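Side-chain contacts in Pre-mRNA splicing factor PRP8 (Cyanidioschyzon merolae, PDB 6NQI), which probably binds spliceosomal small nuclear RNAs and intronic pre-mRNA during splicing, and is represented here by its RNase H-like domain: residues A[54-57]-A[58-62]; A[71-74]-A[75-79]; A[162-165]-A[166-170]. All coordinates share one frame; numbering follows the deposited sequence.

Contact 1: residues A[54-57]-A[58-62]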
loop_
_atom_site.group_PDB
_atom_site.type_symbol
_atom_site.label_atom_id
_atom_site.label_comp_id
_atom_site.label_asym_id
_atom_site.label_seq_id
_atom_site.Cartn_x
_atom_site.Cartn_y
_atom_site.Cartn_z
ATOM N N ARG A 54 7.158 19.461 5.061
ATOM C CA ARG A 54 6.592 18.304 4.367
ATOM C C ARG A 54 6.095 17.254 5.353
ATOM O O ARG A 54 5.050 16.637 5.126
ATOM C CB ARG A 54 7.602 17.686 3.384
ATOM C CG ARG A 54 8.918 17.164 3.962
ATOM C CD ARG A 54 9.868 16.755 2.822
ATOM N NE ARG A 54 11.282 16.884 3.187
ATOM C CZ ARG A 54 12.061 17.910 2.842
ATOM N NH1 ARG A 54 11.575 18.907 2.112
ATOM N NH2 ARG A 54 13.333 17.945 3.227
ATOM N N ALA A 55 6.814 17.053 6.460
ATOM C CA ALA A 55 6.375 16.079 7.453
ATOM C C ALA A 55 5.086 16.527 8.138
ATOM O O ALA A 55 4.139 15.736 8.265
ATOM C CB ALA A 55 7.482 15.834 8.478
ATOM N N GLN A 56 5.017 17.805 8.533
ATOM C CA GLN A 56 3.810 18.344 9.154
ATOM C C GLN A 56 2.577 18.114 8.292
ATOM O O GLN A 56 1.537 17.663 8.782
ATOM C CB GLN A 56 3.999 19.838 9.410
ATOM C CG GLN A 56 2.763 20.549 9.941
ATOM C CD GLN A 56 2.738 20.645 11.462
ATOM O OE1 GLN A 56 2.938 21.736 12.027
ATOM N NE2 GLN A 56 2.488 19.503 12.138
ATOM N N LEU A 57 2.665 18.427 7.002
ATOM C CA LEU A 57 1.509 18.234 6.136
ATOM C C LEU A 57 1.238 16.752 5.872
ATOM O O LEU A 57 0.087 16.303 5.943
ATOM C CB LEU A 57 1.720 18.997 4.833
ATOM C CG LEU A 57 0.604 18.915 3.792
ATOM C CD1 LEU A 57 -0.785 18.941 4.436
ATOM C CD2 LEU A 57 0.748 20.060 2.793
ATOM N N ALA A 58 2.289 15.990 5.562
ATOM C CA ALA A 58 2.148 14.603 5.127
ATOM C C ALA A 58 1.552 13.723 6.220
ATOM O O ALA A 58 0.687 12.880 5.950
ATOM C CB ALA A 58 3.506 14.066 4.685
ATOM N N LYS A 59 2.043 13.864 7.456
ATOM C CA LYS A 59 1.531 13.029 8.532
ATOM C C LYS A 59 0.032 13.231 8.713
ATOM O O LYS A 59 -0.724 12.251 8.868
ATOM C CB LYS A 59 2.300 13.309 9.825
ATOM C CG LYS A 59 1.922 14.558 10.589
ATOM C CD LYS A 59 2.956 14.793 11.672
ATOM C CE LYS A 59 2.448 15.731 12.734
ATOM N NZ LYS A 59 3.478 15.935 13.800
ATOM N N TRP A 60 -0.431 14.485 8.629
ATOM C CA TRP A 60 -1.842 14.749 8.862
ATOM C C TRP A 60 -2.698 14.337 7.673
ATOM O O TRP A 60 -3.804 13.814 7.863
ATOM C CB TRP A 60 -2.053 16.213 9.215
ATOM C CG TRP A 60 -1.718 16.484 10.643
ATOM C CD1 TRP A 60 -0.623 17.143 11.128
ATOM C CD2 TRP A 60 -2.446 16.033 11.781
ATOM N NE1 TRP A 60 -0.647 17.166 12.503
ATOM C CE2 TRP A 60 -1.755 16.483 12.927
ATOM C CE3 TRP A 60 -3.623 15.295 11.944
ATOM C CZ2 TRP A 60 -2.209 16.227 14.217
ATOM C CZ3 TRP A 60 -4.073 15.049 13.214
ATOM C CH2 TRP A 60 -3.368 15.511 14.342
ATOM N N LYS A 61 -2.220 14.559 6.439
ATOM C CA LYS A 61 -2.965 14.063 5.280
ATOM C C LYS A 61 -3.049 12.539 5.281
ATOM O O LYS A 61 -4.084 11.969 4.918
ATOM C CB LYS A 61 -2.372 14.563 3.956
ATOM C CG LYS A 61 -2.775 15.999 3.588
ATOM C CD LYS A 61 -2.969 16.168 2.078
ATOM C CE LYS A 61 -4.427 15.995 1.624
ATOM N NZ LYS A 61 -5.312 17.042 2.215
ATOM N N CYS A 62 -1.989 11.854 5.707
ATOM C CA CYS A 62 -2.079 10.405 5.782
ATOM C C CYS A 62 -3.099 9.964 6.831
ATOM O O CYS A 62 -3.909 9.055 6.584
ATOM C CB CYS A 62 -0.713 9.806 6.084
ATOM S SG CYS A 62 -0.817 7.990 6.093
#

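Contact 2: residues A[71-74]-A[75-79]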
loop_
_atom_site.group_PDB
_atom_site.type_symbol
_atom_site.label_atom_id
_atom_site.label_comp_id
_atom_site.label_asym_id
_atom_site.label_seq_id
_atom_site.Cartn_x
_atom_site.Cartn_y
_atom_site.Cartn_z
ATOM N N ARG A 71 -13.977 5.133 7.033
ATOM C CA ARG A 71 -15.373 5.546 6.915
ATOM C C ARG A 71 -16.060 4.910 5.721
ATOM O O ARG A 71 -17.283 4.756 5.726
ATOM C CB ARG A 71 -15.456 7.064 6.812
ATOM C CG ARG A 71 -15.206 7.827 8.089
ATOM C CD ARG A 71 -15.693 9.238 7.908
ATOM N NE ARG A 71 -15.914 9.941 9.167
ATOM C CZ ARG A 71 -15.208 10.999 9.558
ATOM N NH1 ARG A 71 -14.222 11.451 8.775
ATOM N NH2 ARG A 71 -15.487 11.588 10.733
ATOM N N SER A 72 -15.319 4.589 4.667
ATOM C CA SER A 72 -15.958 4.008 3.485
ATOM C C SER A 72 -16.149 2.490 3.549
ATOM O O SER A 72 -16.683 1.925 2.588
ATOM C CB SER A 72 -15.151 4.314 2.233
ATOM O OG SER A 72 -14.019 3.458 2.203
ATOM N N GLN A 73 -15.718 1.800 4.645
ATOM C CA GLN A 73 -15.769 0.348 4.799
ATOM C C GLN A 73 -16.988 -0.095 5.595
ATOM O O GLN A 73 -17.423 0.605 6.516
ATOM C CB GLN A 73 -14.518 -0.165 5.508
ATOM C CG GLN A 73 -13.224 -0.003 4.712
ATOM C CD GLN A 73 -13.173 -0.861 3.481
ATOM O OE1 GLN A 73 -13.042 -2.067 3.611
ATOM N NE2 GLN A 73 -13.237 -0.259 2.282
ATOM N N PRO A 74 -17.576 -1.233 5.237
ATOM C CA PRO A 74 -18.589 -1.851 6.106
ATOM C C PRO A 74 -17.951 -2.359 7.394
ATOM O O PRO A 74 -16.748 -2.615 7.461
ATOM C CB PRO A 74 -19.135 -3.008 5.259
ATOM C CG PRO A 74 -18.756 -2.671 3.853
ATOM C CD PRO A 74 -17.449 -1.938 3.949
ATOM N N THR A 75 -18.776 -2.514 8.429
ATOM C CA THR A 75 -18.234 -2.943 9.717
ATOM C C THR A 75 -17.626 -4.347 9.649
ATOM O O THR A 75 -16.644 -4.628 10.347
ATOM C CB THR A 75 -19.318 -2.874 10.791
ATOM O OG1 THR A 75 -20.449 -3.637 10.367
ATOM C CG2 THR A 75 -19.743 -1.432 11.025
ATOM N N GLU A 76 -18.176 -5.238 8.821
ATOM C CA GLU A 76 -17.563 -6.554 8.651
ATOM C C GLU A 76 -16.243 -6.517 7.882
ATOM O O GLU A 76 -15.525 -7.520 7.873
ATOM C CB GLU A 76 -18.554 -7.540 8.018
ATOM C CG GLU A 76 -19.744 -7.914 8.953
ATOM C CD GLU A 76 -20.891 -6.919 8.952
ATOM O OE1 GLU A 76 -20.639 -5.720 8.679
ATOM O OE2 GLU A 76 -22.035 -7.344 9.259
ATOM N N GLU A 77 -15.903 -5.419 7.216
ATOM C CA GLU A 77 -14.663 -5.372 6.453
ATOM C C GLU A 77 -13.655 -4.390 7.043
ATOM O O GLU A 77 -12.672 -4.039 6.382
ATOM C CB GLU A 77 -14.934 -5.008 5.000
ATOM C CG GLU A 77 -15.618 -6.055 4.153
ATOM C CD GLU A 77 -15.816 -5.537 2.732
ATOM O OE1 GLU A 77 -16.984 -5.369 2.313
ATOM O OE2 GLU A 77 -14.791 -5.263 2.050
ATOM N N LEU A 78 -13.873 -3.955 8.279
ATOM C CA LEU A 78 -12.932 -3.062 8.933
ATOM C C LEU A 78 -11.677 -3.842 9.298
ATOM O O LEU A 78 -11.764 -5.017 9.653
ATOM C CB LEU A 78 -13.548 -2.485 10.197
ATOM C CG LEU A 78 -14.708 -1.508 10.002
ATOM C CD1 LEU A 78 -15.306 -1.166 11.361
ATOM C CD2 LEU A 78 -14.274 -0.261 9.240
ATOM N N PRO A 79 -10.505 -3.238 9.215
ATOM C CA PRO A 79 -9.297 -3.973 9.584
ATOM C C PRO A 79 -9.251 -4.263 11.080
ATOM O O PRO A 79 -9.750 -3.497 11.904
ATOM C CB PRO A 79 -8.165 -3.032 9.151
ATOM C CG PRO A 79 -8.757 -1.700 9.226
ATOM C CD PRO A 79 -10.187 -1.866 8.790
#

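Contact 3: residues A[162-165]-A[166-170]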
loop_
_atom_site.group_PDB
_atom_site.type_symbol
_atom_site.label_atom_id
_atom_site.label_comp_id
_atom_site.label_asym_id
_atom_site.label_seq_id
_atom_site.Cartn_x
_atom_site.Cartn_y
_atom_site.Cartn_z
ATOM N N LEU A 162 7.963 -9.877 -3.737
ATOM C CA LEU A 162 7.914 -8.948 -4.861
ATOM C C LEU A 162 8.267 -7.544 -4.411
ATOM O O LEU A 162 9.014 -6.838 -5.099
ATOM C CB LEU A 162 6.529 -8.963 -5.499
ATOM C CG LEU A 162 6.310 -10.159 -6.423
ATOM C CD1 LEU A 162 4.855 -10.275 -6.813
ATOM C CD2 LEU A 162 7.180 -10.096 -7.654
ATOM N N LEU A 163 7.733 -7.124 -3.256
ATOM C CA LEU A 163 8.013 -5.785 -2.738
ATOM C C LEU A 163 9.513 -5.591 -2.544
ATOM O O LEU A 163 10.098 -4.591 -2.999
ATOM C CB LEU A 163 7.288 -5.578 -1.410
ATOM C CG LEU A 163 5.777 -5.336 -1.367
ATOM C CD1 LEU A 163 5.336 -4.956 0.044
ATOM C CD2 LEU A 163 5.332 -4.295 -2.331
ATOM N N HIS A 164 10.172 -6.579 -1.923
ATOM C CA HIS A 164 11.604 -6.425 -1.668
ATOM C C HIS A 164 12.427 -6.503 -2.948
ATOM O O HIS A 164 13.449 -5.813 -3.078
ATOM C CB HIS A 164 12.079 -7.457 -0.660
ATOM C CG HIS A 164 11.735 -7.104 0.747
ATOM N ND1 HIS A 164 12.612 -6.443 1.580
ATOM C CD2 HIS A 164 10.606 -7.298 1.465
ATOM C CE1 HIS A 164 12.046 -6.261 2.758
ATOM N NE2 HIS A 164 10.828 -6.769 2.714
ATOM N N ALA A 165 12.011 -7.341 -3.902
ATOM C CA ALA A 165 12.725 -7.400 -5.173
ATOM C C ALA A 165 12.604 -6.080 -5.932
ATOM O O ALA A 165 13.581 -5.600 -6.527
ATOM C CB ALA A 165 12.200 -8.566 -6.011
ATOM N N LEU A 166 11.424 -5.452 -5.872
ATOM C CA LEU A 166 11.233 -4.156 -6.519
ATOM C C LEU A 166 12.072 -3.078 -5.846
ATOM O O LEU A 166 12.543 -2.150 -6.517
ATOM C CB LEU A 166 9.745 -3.781 -6.490
ATOM C CG LEU A 166 8.866 -4.569 -7.458
ATOM C CD1 LEU A 166 7.406 -4.230 -7.296
ATOM C CD2 LEU A 166 9.313 -4.232 -8.859
ATOM N N ASP A 167 12.286 -3.208 -4.532
ATOM C CA ASP A 167 13.099 -2.248 -3.795
ATOM C C ASP A 167 14.602 -2.445 -4.007
ATOM O O ASP A 167 15.360 -1.489 -3.817
ATOM C CB ASP A 167 12.760 -2.301 -2.304
ATOM C CG ASP A 167 13.338 -1.129 -1.530
ATOM O OD1 ASP A 167 13.595 -0.067 -2.147
ATOM O OD2 ASP A 167 13.554 -1.272 -0.310
ATOM N N ARG A 168 15.075 -3.643 -4.379
ATOM C CA ARG A 168 16.519 -3.801 -4.550
ATOM C C ARG A 168 16.975 -4.007 -5.989
ATOM O O ARG A 168 18.171 -3.868 -6.262
ATOM C CB ARG A 168 17.043 -5.015 -3.769
ATOM C CG ARG A 168 17.064 -4.933 -2.270
ATOM C CD ARG A 168 17.739 -6.205 -1.743
ATOM N NE ARG A 168 17.291 -6.536 -0.394
ATOM C CZ ARG A 168 16.503 -7.571 -0.107
ATOM N NH1 ARG A 168 16.090 -8.386 -1.072
ATOM N NH2 ARG A 168 16.125 -7.790 1.145
ATOM N N ALA A 169 16.077 -4.330 -6.901
ATOM C CA ALA A 169 16.438 -4.511 -8.301
ATOM C C ALA A 169 15.200 -4.315 -9.163
ATOM O O ALA A 169 14.805 -5.246 -9.877
ATOM C CB ALA A 169 17.049 -5.892 -8.537
ATOM N N PRO A 170 14.552 -3.137 -9.111
ATOM C CA PRO A 170 13.266 -2.964 -9.818
ATOM C C PRO A 170 13.312 -3.326 -11.293
ATOM O O PRO A 170 12.358 -3.942 -11.787
ATOM C CB PRO A 170 12.942 -1.476 -9.611
ATOM C CG PRO A 170 14.195 -0.849 -9.143
ATOM C CD PRO A 170 14.982 -1.898 -8.439
#

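Contact 1: residues A[54-57]-A[58-62]
The W60 indole turns its CD1 edge to Q56: CD1 lies 3.2 Å from the Q56 backbone O, which sits in the ring plane rather than over a face. The Q56 amide runs beside the indole, pointing the same way with its plane turned 47° from the ring, and its NE2 comes to 3.9 Å from W60 NE1; amide and ring are therefore tilted neighbours, not a stack. P92, T95 and L96 of helix 90-97 also touch the indole. The K59 side chain passes that of Q56 at a slant. Its CG lies between the backbone N and the carbonyl carbon (chi1 78°), and from there an extended chain lifts CE to 3.8 Å from Q56 NE2, while CG passes 3.4 Å from A55 O. Beside this group L57 and K61, one turn apart, lie side by side, L57 CD1 meeting K61 CG at 3.7 Å. The L57 branch is set against T47, W48 and Q51 in the loop before the helix. Beneath the side chains run the i to i+4 bonds of the opening turns of helix 54-71: A58 N reaches R54 O, K59 N reaches A55 O, and K61 N reaches L57 O, the last two nearly straight (N-H...O 169° or more). On another side of this helix C62, linked through SG to a beta-mercaptoethanol molecule, touches V14 and D16 of strand 11-21. Across these turns the side chains meet by van der Waals contact between methylenes, amide and indole; the end of K61 leads away, K59 NZ stays near the Q56 amide, and directed bonding is left to the backbone.

Contact 2: residues A[71-74]-A[75-79]
Q73 and L78 close the compact side of this bend, the Q73 CB methylene resting on L78 CD2 at 3.7 Å. L78 CG stands anti to its own carbonyl carbon (chi1 -68°), which brings the branch point over P74 O at 3.4 Å. That same oxygen takes the one hydrogen bond between the segments, from E77 N at 2.9 Å; the donor sits well above the carbonyl plane, 60° out of it. P74 to E77 thus form a type I beta turn with T75 and E76 at its corners. The turn belongs to the loop between helix 54-71 and strand 81-84, the return leg of a beta-alpha-beta crossover from strand 37-43 in the RNase H-like fold. Q73 also touches W12 of strand 11-21, and L78 touches Y102. The polar end of Q73 is turned away from the leucine: OE1 is hydrogen-bonded by R37 NH2 and passes 3.8 Å from E77 CB, amide and carboxylate planes standing almost perpendicular. The E77 carboxylate has weak, long ion pairs with R37 and R10, so R37 may offset some of the crowding of Q73 OE1 with the E77 oxygens. The solvent side is formed by the exposed P74, T75 and E76, where ring and polar atoms meet without an interlocked apolar fit. There the P74 ring meets the extended E77 chain obliquely, CG coming to 3.6 Å from OE1, a contact of a ring carbon with a carboxylate oxygen. At the exposed corner T75 OG1 donates to E76 OE1 at 2.7 Å, meeting the carboxylate from above its plane and tying the two corner side chains together.

Contact 3: residues A[162-165]-A[166-170]
R168 lays its guanidinium obliquely beside the H164 ring one helical turn back, NH2 coming to 3.8 Å from H164 ND1 with the two planes 33° apart: a slanted proximity, neither a stack nor a hydrogen bond. The R168 chain stays extended from CG to NE as it slants back toward the preceding turn, and leaves NH1 4.1 Å from H164 CB. P115 touches H164, and also D167. On another side L166 sets its CG 3.3 Å from L162 O, the carbonyl that accepts L166 N; its side chain and the A165 methyl both pack on V173 of helix 170-176. This is the C-terminal turn of helix 152-168 in the RNase H-like domain, where an i to i+3 bond joins the i to i+4 pattern. D167 N reaches L163 O, but R168 N makes only a weak bond to H164 O and adds a 3.3 Å bond to A165 O, approaching from above that carbonyl's plane. A165 O is gripped a second time by A169 N at 2.8 Å, in a much straighter C=O...N line (159°). A169 then leaves helical backbone angles and occupies the N-cap position of helix 170-176, which P170 begins, so the two helices join through a single non-helical residue.

Contacts 1 and 2 follow each other on one crossover unit: residues 54-62 open helix 54-71, and residues 71-79 carry the chain from its end toward strand 81-84. Their centres are 24 Å apart, with nearest atoms about 11 Å apart. Both have side chains reaching strand 11-21, C62 in contact 1 and Q73 and P79 in contact 2, so this strand is their common neighbour. Contact 3, at the end of helix 152-168, lies across the chain's centre from contact 2, with centres 31 Å apart, and its centre is 26 Å from that of contact 1. None of the three touches another.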